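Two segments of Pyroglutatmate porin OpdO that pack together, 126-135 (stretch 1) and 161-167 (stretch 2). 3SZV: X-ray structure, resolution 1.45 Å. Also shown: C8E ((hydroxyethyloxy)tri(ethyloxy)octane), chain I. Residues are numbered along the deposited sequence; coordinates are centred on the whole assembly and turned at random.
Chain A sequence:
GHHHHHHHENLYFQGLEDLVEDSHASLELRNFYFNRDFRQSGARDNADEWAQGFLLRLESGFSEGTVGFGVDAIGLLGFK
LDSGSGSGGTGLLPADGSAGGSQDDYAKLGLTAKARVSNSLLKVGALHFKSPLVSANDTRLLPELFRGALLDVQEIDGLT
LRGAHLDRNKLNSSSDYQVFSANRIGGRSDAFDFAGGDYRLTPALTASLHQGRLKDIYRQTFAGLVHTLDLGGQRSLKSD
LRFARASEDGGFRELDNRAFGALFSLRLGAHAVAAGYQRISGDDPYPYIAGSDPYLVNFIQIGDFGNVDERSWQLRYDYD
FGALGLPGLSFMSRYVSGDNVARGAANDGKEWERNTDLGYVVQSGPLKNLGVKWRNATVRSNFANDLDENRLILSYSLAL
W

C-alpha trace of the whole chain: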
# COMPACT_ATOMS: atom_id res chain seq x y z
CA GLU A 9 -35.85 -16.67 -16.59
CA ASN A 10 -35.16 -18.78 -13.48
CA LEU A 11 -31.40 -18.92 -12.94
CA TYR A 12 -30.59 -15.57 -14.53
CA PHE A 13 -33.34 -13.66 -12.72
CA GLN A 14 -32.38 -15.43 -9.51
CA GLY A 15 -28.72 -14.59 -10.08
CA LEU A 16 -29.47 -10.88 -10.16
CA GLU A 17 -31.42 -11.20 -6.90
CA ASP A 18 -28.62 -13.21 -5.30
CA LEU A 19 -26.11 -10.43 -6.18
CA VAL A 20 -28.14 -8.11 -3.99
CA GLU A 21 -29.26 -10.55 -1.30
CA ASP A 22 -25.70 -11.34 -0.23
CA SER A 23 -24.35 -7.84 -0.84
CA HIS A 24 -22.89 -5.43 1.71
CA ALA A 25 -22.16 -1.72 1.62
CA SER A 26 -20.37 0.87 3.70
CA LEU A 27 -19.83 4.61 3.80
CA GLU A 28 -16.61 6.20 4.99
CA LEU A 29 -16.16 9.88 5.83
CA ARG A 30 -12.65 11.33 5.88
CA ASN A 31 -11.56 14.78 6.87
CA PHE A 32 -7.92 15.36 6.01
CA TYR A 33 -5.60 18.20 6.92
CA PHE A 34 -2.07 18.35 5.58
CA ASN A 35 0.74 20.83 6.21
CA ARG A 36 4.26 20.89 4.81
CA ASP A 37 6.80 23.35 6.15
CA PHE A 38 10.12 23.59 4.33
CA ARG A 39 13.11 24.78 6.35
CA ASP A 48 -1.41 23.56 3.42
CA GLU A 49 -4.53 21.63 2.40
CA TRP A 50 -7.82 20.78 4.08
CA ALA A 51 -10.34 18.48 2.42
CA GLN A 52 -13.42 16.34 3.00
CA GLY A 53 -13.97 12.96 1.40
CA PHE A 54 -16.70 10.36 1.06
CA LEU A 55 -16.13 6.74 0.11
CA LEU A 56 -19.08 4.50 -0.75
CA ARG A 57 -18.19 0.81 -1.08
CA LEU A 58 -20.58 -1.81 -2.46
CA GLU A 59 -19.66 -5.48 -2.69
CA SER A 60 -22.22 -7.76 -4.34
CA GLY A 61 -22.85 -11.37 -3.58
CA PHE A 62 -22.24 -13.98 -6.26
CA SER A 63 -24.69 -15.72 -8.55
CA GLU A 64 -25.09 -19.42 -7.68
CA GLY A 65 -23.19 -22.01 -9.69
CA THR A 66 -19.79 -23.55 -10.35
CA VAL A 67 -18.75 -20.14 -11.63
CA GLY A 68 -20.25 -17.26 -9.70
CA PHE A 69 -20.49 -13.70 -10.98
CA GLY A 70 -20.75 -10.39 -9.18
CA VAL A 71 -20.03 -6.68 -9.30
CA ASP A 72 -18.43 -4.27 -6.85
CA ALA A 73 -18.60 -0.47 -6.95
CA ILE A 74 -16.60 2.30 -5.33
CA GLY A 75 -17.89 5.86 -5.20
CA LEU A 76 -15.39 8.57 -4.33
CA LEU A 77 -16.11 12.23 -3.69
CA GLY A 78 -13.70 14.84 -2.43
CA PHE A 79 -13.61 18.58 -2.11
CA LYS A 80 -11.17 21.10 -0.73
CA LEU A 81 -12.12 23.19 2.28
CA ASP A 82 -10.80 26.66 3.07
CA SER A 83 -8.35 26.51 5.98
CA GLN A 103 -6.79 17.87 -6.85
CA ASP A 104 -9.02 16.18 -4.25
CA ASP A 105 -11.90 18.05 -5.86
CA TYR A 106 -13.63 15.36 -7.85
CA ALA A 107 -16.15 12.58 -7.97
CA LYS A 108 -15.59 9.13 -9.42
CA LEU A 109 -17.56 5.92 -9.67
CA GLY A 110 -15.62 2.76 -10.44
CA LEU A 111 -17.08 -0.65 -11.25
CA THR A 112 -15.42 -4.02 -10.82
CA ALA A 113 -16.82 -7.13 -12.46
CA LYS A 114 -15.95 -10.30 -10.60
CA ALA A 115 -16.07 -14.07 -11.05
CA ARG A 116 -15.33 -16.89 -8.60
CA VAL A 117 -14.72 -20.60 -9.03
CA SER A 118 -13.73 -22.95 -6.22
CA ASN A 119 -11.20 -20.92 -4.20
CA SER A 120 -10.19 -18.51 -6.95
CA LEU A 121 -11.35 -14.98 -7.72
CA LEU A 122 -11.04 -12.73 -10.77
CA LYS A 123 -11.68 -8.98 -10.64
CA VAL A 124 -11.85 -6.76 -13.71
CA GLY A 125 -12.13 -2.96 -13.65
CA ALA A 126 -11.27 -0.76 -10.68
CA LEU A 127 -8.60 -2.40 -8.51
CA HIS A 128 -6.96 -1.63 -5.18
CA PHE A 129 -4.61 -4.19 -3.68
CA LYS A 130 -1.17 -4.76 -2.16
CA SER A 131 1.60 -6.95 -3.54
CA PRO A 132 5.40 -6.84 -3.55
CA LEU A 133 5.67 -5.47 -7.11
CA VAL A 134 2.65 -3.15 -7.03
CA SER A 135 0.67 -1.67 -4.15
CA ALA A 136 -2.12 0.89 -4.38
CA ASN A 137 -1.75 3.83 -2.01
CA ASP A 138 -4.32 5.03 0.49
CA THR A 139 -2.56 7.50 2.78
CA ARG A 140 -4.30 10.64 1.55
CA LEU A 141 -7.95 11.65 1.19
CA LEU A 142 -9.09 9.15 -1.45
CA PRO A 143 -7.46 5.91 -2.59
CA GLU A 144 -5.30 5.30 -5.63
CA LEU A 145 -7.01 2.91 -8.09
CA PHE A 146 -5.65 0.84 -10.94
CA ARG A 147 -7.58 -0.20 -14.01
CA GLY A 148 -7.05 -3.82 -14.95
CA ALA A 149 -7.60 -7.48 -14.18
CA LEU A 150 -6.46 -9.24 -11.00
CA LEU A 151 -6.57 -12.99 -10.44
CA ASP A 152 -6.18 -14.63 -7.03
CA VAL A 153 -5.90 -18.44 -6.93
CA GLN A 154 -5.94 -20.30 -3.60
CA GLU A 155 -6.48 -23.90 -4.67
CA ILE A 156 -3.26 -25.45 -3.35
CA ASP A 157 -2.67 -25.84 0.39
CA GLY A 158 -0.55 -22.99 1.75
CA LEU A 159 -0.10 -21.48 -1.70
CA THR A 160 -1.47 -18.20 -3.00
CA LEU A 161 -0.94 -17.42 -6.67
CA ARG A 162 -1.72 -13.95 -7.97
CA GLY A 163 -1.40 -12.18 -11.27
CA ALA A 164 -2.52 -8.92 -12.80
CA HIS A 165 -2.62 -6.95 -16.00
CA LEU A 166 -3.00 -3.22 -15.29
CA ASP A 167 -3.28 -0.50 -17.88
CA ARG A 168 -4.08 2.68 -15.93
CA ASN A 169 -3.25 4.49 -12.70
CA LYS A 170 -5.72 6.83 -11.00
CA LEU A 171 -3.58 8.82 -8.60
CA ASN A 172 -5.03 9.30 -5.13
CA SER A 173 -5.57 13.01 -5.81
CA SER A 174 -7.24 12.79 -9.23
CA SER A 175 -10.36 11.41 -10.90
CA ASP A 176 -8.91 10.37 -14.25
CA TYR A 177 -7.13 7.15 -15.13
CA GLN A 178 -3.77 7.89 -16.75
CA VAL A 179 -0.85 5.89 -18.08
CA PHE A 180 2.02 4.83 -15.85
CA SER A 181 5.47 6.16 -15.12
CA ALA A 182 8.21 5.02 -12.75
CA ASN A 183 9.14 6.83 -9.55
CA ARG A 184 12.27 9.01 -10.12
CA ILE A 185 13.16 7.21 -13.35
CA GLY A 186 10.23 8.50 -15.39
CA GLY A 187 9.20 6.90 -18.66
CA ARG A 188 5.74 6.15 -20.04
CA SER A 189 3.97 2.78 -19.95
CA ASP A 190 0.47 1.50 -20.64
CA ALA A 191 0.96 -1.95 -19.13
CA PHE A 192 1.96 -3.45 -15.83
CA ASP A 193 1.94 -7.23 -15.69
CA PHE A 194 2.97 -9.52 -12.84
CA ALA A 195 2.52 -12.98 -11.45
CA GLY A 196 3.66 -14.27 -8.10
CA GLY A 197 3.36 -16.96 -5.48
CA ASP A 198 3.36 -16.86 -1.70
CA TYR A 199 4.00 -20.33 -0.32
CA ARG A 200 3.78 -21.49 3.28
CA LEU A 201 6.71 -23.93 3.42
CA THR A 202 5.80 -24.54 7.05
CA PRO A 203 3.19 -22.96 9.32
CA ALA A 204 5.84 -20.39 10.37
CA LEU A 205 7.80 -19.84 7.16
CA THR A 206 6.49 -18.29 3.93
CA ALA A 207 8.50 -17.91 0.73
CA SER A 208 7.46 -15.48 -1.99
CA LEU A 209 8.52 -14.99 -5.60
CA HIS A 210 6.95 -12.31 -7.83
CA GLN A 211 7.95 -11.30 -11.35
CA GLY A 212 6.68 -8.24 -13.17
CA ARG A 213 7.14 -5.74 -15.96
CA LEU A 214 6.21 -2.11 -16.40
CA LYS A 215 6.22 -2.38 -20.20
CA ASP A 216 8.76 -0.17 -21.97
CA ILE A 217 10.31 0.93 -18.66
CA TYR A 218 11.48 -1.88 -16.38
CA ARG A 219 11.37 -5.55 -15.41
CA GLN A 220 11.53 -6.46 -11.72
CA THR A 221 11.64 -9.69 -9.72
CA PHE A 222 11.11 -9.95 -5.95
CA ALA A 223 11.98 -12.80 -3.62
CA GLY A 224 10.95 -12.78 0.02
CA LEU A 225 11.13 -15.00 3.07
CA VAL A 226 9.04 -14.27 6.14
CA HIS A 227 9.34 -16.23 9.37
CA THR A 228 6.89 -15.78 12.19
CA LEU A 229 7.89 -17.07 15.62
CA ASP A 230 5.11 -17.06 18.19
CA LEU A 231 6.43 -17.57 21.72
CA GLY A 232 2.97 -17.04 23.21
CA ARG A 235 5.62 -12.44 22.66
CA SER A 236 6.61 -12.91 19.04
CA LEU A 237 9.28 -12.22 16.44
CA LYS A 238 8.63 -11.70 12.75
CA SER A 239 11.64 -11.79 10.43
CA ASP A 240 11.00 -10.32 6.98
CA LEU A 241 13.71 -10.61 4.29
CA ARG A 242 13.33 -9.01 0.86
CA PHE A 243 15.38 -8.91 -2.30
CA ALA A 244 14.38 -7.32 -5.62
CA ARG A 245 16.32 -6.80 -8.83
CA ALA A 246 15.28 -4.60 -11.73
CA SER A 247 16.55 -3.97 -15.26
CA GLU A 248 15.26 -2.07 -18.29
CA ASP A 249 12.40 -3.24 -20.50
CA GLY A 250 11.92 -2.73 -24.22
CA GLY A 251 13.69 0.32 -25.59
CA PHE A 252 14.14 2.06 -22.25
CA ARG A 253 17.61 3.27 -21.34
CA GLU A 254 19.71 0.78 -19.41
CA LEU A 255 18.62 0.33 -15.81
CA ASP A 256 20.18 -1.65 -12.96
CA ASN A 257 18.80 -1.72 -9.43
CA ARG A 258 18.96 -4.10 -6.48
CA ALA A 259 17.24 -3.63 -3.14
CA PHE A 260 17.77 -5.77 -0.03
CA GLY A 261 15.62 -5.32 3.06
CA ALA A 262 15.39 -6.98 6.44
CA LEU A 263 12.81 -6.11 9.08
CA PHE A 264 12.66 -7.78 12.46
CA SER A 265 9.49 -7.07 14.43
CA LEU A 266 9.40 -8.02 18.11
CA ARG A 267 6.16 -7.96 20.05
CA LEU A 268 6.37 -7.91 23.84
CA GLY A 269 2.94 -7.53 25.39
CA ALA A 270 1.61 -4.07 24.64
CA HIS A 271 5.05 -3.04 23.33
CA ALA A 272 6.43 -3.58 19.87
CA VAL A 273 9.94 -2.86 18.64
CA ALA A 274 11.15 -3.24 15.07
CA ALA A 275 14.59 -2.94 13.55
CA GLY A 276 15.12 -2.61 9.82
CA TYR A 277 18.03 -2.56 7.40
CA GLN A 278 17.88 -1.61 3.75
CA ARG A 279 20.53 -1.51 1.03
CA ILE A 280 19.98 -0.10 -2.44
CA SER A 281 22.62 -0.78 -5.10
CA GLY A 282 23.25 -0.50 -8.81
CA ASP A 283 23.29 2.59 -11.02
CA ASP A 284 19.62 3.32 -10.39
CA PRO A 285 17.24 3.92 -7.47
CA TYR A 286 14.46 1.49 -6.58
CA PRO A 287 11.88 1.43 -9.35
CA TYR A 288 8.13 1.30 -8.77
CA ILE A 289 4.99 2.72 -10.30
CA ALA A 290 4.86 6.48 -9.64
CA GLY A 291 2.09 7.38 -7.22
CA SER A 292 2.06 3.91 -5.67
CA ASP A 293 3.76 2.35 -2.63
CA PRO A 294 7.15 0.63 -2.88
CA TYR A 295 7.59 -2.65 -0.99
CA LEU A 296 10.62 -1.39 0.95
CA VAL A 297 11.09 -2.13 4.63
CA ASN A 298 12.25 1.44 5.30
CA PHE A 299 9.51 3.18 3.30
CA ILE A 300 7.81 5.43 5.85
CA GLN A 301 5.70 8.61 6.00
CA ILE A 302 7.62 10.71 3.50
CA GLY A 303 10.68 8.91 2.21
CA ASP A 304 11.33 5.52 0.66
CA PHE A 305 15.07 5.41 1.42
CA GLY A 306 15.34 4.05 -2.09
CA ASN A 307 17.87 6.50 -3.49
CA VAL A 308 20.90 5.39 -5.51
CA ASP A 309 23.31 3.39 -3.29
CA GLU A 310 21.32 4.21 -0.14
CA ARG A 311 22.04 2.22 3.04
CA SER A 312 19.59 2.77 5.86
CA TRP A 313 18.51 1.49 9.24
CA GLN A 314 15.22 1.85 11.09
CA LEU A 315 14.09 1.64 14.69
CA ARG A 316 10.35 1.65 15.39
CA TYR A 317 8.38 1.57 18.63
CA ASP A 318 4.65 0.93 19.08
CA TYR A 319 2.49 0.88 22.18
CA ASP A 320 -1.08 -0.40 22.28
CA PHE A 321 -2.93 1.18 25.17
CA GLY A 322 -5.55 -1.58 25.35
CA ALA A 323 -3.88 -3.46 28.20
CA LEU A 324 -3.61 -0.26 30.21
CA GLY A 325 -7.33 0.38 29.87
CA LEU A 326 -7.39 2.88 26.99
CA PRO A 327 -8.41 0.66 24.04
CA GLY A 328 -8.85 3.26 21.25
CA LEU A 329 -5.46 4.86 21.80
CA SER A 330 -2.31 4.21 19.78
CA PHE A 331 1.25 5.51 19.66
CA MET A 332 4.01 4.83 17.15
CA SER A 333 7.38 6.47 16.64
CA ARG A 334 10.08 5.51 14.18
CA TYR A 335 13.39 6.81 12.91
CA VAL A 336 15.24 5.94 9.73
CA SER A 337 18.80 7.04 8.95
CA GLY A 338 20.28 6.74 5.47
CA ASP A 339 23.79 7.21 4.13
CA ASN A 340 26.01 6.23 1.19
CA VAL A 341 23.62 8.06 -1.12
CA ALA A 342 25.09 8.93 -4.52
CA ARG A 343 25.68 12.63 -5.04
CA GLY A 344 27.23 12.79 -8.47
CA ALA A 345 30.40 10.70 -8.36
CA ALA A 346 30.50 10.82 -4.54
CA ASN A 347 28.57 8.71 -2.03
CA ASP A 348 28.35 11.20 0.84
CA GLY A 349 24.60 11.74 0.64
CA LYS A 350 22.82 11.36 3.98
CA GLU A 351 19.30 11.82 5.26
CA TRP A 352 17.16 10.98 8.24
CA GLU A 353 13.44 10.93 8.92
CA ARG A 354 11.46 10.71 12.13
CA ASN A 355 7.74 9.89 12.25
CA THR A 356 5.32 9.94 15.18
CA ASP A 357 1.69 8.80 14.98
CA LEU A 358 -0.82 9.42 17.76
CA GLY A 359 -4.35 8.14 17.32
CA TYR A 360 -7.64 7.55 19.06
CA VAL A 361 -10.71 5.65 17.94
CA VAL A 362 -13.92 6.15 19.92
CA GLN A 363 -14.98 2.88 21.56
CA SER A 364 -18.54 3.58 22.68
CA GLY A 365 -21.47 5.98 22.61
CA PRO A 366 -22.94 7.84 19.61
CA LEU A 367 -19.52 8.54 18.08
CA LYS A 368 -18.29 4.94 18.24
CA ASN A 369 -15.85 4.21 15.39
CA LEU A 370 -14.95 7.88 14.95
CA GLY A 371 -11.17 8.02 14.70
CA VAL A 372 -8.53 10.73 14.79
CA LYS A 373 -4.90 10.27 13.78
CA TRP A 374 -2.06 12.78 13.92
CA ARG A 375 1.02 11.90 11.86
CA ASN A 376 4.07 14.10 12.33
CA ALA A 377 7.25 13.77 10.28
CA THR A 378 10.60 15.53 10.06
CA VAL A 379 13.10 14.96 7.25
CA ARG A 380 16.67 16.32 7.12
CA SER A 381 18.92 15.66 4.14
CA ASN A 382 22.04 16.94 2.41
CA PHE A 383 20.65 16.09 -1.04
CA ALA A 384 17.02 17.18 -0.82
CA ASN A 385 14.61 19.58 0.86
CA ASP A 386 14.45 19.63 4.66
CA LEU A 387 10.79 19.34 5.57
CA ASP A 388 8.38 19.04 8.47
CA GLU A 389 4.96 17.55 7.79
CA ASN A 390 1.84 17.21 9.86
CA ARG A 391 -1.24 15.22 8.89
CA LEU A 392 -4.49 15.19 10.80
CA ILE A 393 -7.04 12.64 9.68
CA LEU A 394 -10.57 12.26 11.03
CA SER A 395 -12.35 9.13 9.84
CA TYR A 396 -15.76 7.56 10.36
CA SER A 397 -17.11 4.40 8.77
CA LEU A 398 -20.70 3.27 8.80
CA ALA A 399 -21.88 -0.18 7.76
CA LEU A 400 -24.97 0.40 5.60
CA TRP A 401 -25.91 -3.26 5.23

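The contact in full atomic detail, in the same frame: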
# COMPACT_ATOMS: atom_id res chain seq x y z
N ALA A 126 -11.98 -1.50 -11.71
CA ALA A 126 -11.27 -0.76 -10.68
C ALA A 126 -10.63 -1.72 -9.68
O ALA A 126 -11.30 -2.62 -9.16
CB ALA A 126 -12.24 0.21 -9.97
N LEU A 127 -9.35 -1.52 -9.41
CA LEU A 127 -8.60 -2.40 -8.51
C LEU A 127 -7.86 -1.60 -7.45
O LEU A 127 -7.40 -0.49 -7.69
CB LEU A 127 -7.57 -3.22 -9.29
CG LEU A 127 -8.15 -4.10 -10.39
CD1 LEU A 127 -6.99 -4.71 -11.18
CD2 LEU A 127 -9.06 -5.19 -9.81
N HIS A 128 -7.73 -2.21 -6.27
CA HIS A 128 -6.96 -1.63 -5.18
C HIS A 128 -6.47 -2.79 -4.34
O HIS A 128 -7.27 -3.50 -3.72
CB HIS A 128 -7.80 -0.65 -4.34
CG HIS A 128 -7.02 0.02 -3.25
ND1 HIS A 128 -6.53 1.31 -3.36
CD2 HIS A 128 -6.65 -0.41 -2.02
CE1 HIS A 128 -5.88 1.63 -2.25
NE2 HIS A 128 -5.94 0.60 -1.42
N PHE A 129 -5.16 -3.03 -4.36
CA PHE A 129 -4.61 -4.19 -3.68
C PHE A 129 -3.15 -3.94 -3.37
O PHE A 129 -2.55 -2.95 -3.84
CB PHE A 129 -4.78 -5.45 -4.56
CG PHE A 129 -4.00 -5.40 -5.85
CD1 PHE A 129 -4.50 -4.75 -6.98
CD2 PHE A 129 -2.75 -6.00 -5.93
CE1 PHE A 129 -3.76 -4.71 -8.17
CE2 PHE A 129 -2.01 -5.97 -7.11
CZ PHE A 129 -2.51 -5.32 -8.24
N LYS A 130 -2.57 -4.83 -2.57
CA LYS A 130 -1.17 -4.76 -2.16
C LYS A 130 -0.45 -6.01 -2.61
O LYS A 130 -0.95 -7.13 -2.47
CB LYS A 130 -1.07 -4.68 -0.62
CG LYS A 130 -1.95 -3.65 0.06
CD LYS A 130 -1.50 -2.23 -0.22
CE LYS A 130 -2.34 -1.27 0.63
NZ LYS A 130 -1.85 0.15 0.55
N SER A 131 0.74 -5.83 -3.16
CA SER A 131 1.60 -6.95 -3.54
C SER A 131 3.03 -6.44 -3.60
O SER A 131 3.24 -5.23 -3.72
CB SER A 131 1.19 -7.56 -4.89
OG SER A 131 1.54 -6.73 -5.98
N PRO A 132 4.02 -7.34 -3.57
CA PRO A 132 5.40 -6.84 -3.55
C PRO A 132 5.71 -5.92 -4.73
O PRO A 132 6.39 -4.90 -4.51
CB PRO A 132 6.22 -8.13 -3.59
CG PRO A 132 5.35 -9.11 -2.83
CD PRO A 132 3.95 -8.79 -3.30
N LEU A 133 5.26 -6.24 -5.93
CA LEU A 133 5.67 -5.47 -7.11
C LEU A 133 4.74 -4.31 -7.45
O LEU A 133 5.08 -3.48 -8.30
CB LEU A 133 5.84 -6.38 -8.33
CG LEU A 133 6.95 -7.42 -8.14
CD1 LEU A 133 7.03 -8.25 -9.42
CD2 LEU A 133 8.31 -6.78 -7.85
N VAL A 134 3.56 -4.27 -6.83
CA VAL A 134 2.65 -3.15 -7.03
C VAL A 134 1.65 -3.07 -5.90
O VAL A 134 0.97 -4.06 -5.59
CB VAL A 134 1.95 -3.22 -8.40
CG1 VAL A 134 1.18 -4.54 -8.58
CG2 VAL A 134 0.99 -2.05 -8.54
N SER A 135 1.59 -1.91 -5.27
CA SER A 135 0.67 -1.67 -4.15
C SER A 135 -0.02 -0.33 -4.30
O SER A 135 0.65 0.70 -4.39
CB SER A 135 1.42 -1.67 -2.82
OG SER A 135 1.91 -2.97 -2.47
N LEU A 161 -1.46 -17.88 -5.40
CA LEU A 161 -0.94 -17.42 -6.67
C LEU A 161 -1.73 -16.21 -7.11
O LEU A 161 -2.96 -16.22 -7.05
CB LEU A 161 -1.04 -18.52 -7.73
CG LEU A 161 -0.28 -19.81 -7.45
CD1 LEU A 161 -0.69 -20.87 -8.47
CD2 LEU A 161 1.21 -19.54 -7.52
N ARG A 162 -1.04 -15.15 -7.50
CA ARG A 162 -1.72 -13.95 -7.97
C ARG A 162 -1.11 -13.48 -9.27
O ARG A 162 0.06 -13.73 -9.56
CB ARG A 162 -1.63 -12.83 -6.94
CG ARG A 162 -2.57 -13.02 -5.75
CD ARG A 162 -2.36 -11.91 -4.72
NE ARG A 162 -1.03 -11.98 -4.13
CZ ARG A 162 -0.46 -11.01 -3.43
NH1 ARG A 162 -1.12 -9.86 -3.25
NH2 ARG A 162 0.76 -11.18 -2.91
N GLY A 163 -1.92 -12.81 -10.07
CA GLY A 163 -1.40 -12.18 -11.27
C GLY A 163 -2.29 -11.03 -11.65
O GLY A 163 -3.47 -11.01 -11.31
N ALA A 164 -1.73 -10.05 -12.35
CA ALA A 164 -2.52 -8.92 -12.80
C ALA A 164 -2.00 -8.37 -14.11
O ALA A 164 -0.79 -8.46 -14.41
CB ALA A 164 -2.53 -7.82 -11.74
N HIS A 165 -2.93 -7.81 -14.88
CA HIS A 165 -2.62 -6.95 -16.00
C HIS A 165 -3.29 -5.61 -15.73
O HIS A 165 -4.52 -5.55 -15.65
CB HIS A 165 -3.14 -7.53 -17.31
CG HIS A 165 -3.04 -6.58 -18.46
ND1 HIS A 165 -1.85 -6.29 -19.08
CD2 HIS A 165 -3.98 -5.82 -19.07
CE1 HIS A 165 -2.06 -5.41 -20.04
NE2 HIS A 165 -3.35 -5.10 -20.05
N LEU A 166 -2.49 -4.56 -15.58
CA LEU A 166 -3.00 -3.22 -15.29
C LEU A 166 -2.68 -2.32 -16.46
O LEU A 166 -1.60 -2.43 -17.05
CB LEU A 166 -2.34 -2.64 -14.05
CG LEU A 166 -2.24 -3.53 -12.80
CD1 LEU A 166 -1.50 -2.81 -11.67
CD2 LEU A 166 -3.63 -4.00 -12.36
N ASP A 167 -3.59 -1.42 -16.80
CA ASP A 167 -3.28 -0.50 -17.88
C ASP A 167 -3.48 0.98 -17.56
O ASP A 167 -3.21 1.83 -18.41
CB ASP A 167 -3.92 -0.90 -19.21
CG ASP A 167 -5.42 -0.74 -19.21
OD1 ASP A 167 -5.99 -0.27 -18.20
OD2 ASP A 167 -6.02 -1.08 -20.26
C4 C8E I . 12.99 -9.16 -13.72
C5 C8E I . 12.11 -9.92 -14.71
C6 C8E I . 10.66 -9.46 -14.56
C7 C8E I . 9.94 -9.39 -15.89
C8 C8E I . 9.55 -10.76 -16.43
O9 C8E I . 8.31 -10.67 -17.10
C10 C8E I . 7.24 -10.35 -16.24
C11 C8E I . 6.21 -11.46 -16.45
O12 C8E I . 5.10 -11.38 -15.60
C13 C8E I . 4.03 -12.10 -16.16
C14 C8E I . 2.68 -11.49 -15.81
O15 C8E I . 1.67 -12.41 -16.15
C16 C8E I . 0.45 -11.81 -16.53
C17 C8E I . -0.57 -11.99 -15.40
O18 C8E I . -1.85 -11.56 -15.78
C19 C8E I . -2.86 -12.50 -15.49
C20 C8E I . -3.97 -11.83 -14.68
O21 C8E I . -5.15 -11.76 -15.45

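Residues 161-167 form part of a strand, and its alternation sets the pattern of the contact. The CA-to-CB bonds of Arg162, Ala164 and Leu166 point toward the loop of stretch 1, whereas that of His165 points away. The loop lies well off the strand, with the CA atoms of Leu127 and Leu166 8.8 Å apart and those of Ser131 and Arg162 8.9 Å apart, so side chains must bridge the gap.

At one end the bridge is apolar. Leu166 is m,t (chi1 -47°, chi2 177°), with chi2 placing CD1 trans to CA. Leu166 CD2 lies 3.6 Å from Leu127 CD1 and 4.3 Å from Phe129 CE1, while Leu166 CD1 lies 4.1 Å from Val134 CG2. A forked leucine suits this position: Leu166 CD2 meets Leu127 and Leu166 CD1 meets Val134, while both methyls lie against the Phe129 ring. Leu127 is also m,t, and the two leucines meet through their terminal methyls.

Phe129 takes chi1 near +65° (p), which carries its ring from the loop backbone toward the strand. Leu166 CD2 sits at the ring edge, near its plane. Phe129 CZ lies 4.3 Å from Ala164 CB. Alanine suits this middle position: the aromatic side chain covers about half of the distance between the two CA atoms, so a small methyl is enough to meet it.

At the other end Arg162 supplies the polar link. Its chi angles, m, t, m and 165°, combine an extended chi2 with a bend at chi3, and bring the guanidinium to the loop backbone. There Arg162 NH1 donates a hydrogen bond to Lys130 O, 2.8 Å away, with an N-H...O angle of 138°. The oxygen lies at the edge of the guanidinium, near its plane, where the N-H groups point. Arginine suits the site because its length spans the gap and its several donors allow more than one bond; NH2 is hydrogen-bonded elsewhere in the structure. Ser131 CB packs 3.6 Å from Arg162 NH1, and Pro132 CD lies 4.0 Å from Arg162 NH2. Lys130 accepts its bond through its backbone carbonyl; its CA-to-CB bond points away from the strand.

The loop is also braced internally. With chi1 at 73° (p), Ser131 directs OG to O of Val134, donating a 2.8 Å hydrogen bond across the turn. A weak backbone bond joins Val134 N to Ser131 O at 3.3 Å.

Gly163 has no side chain, and a CB there would be crowded by C17 of the bound C8E.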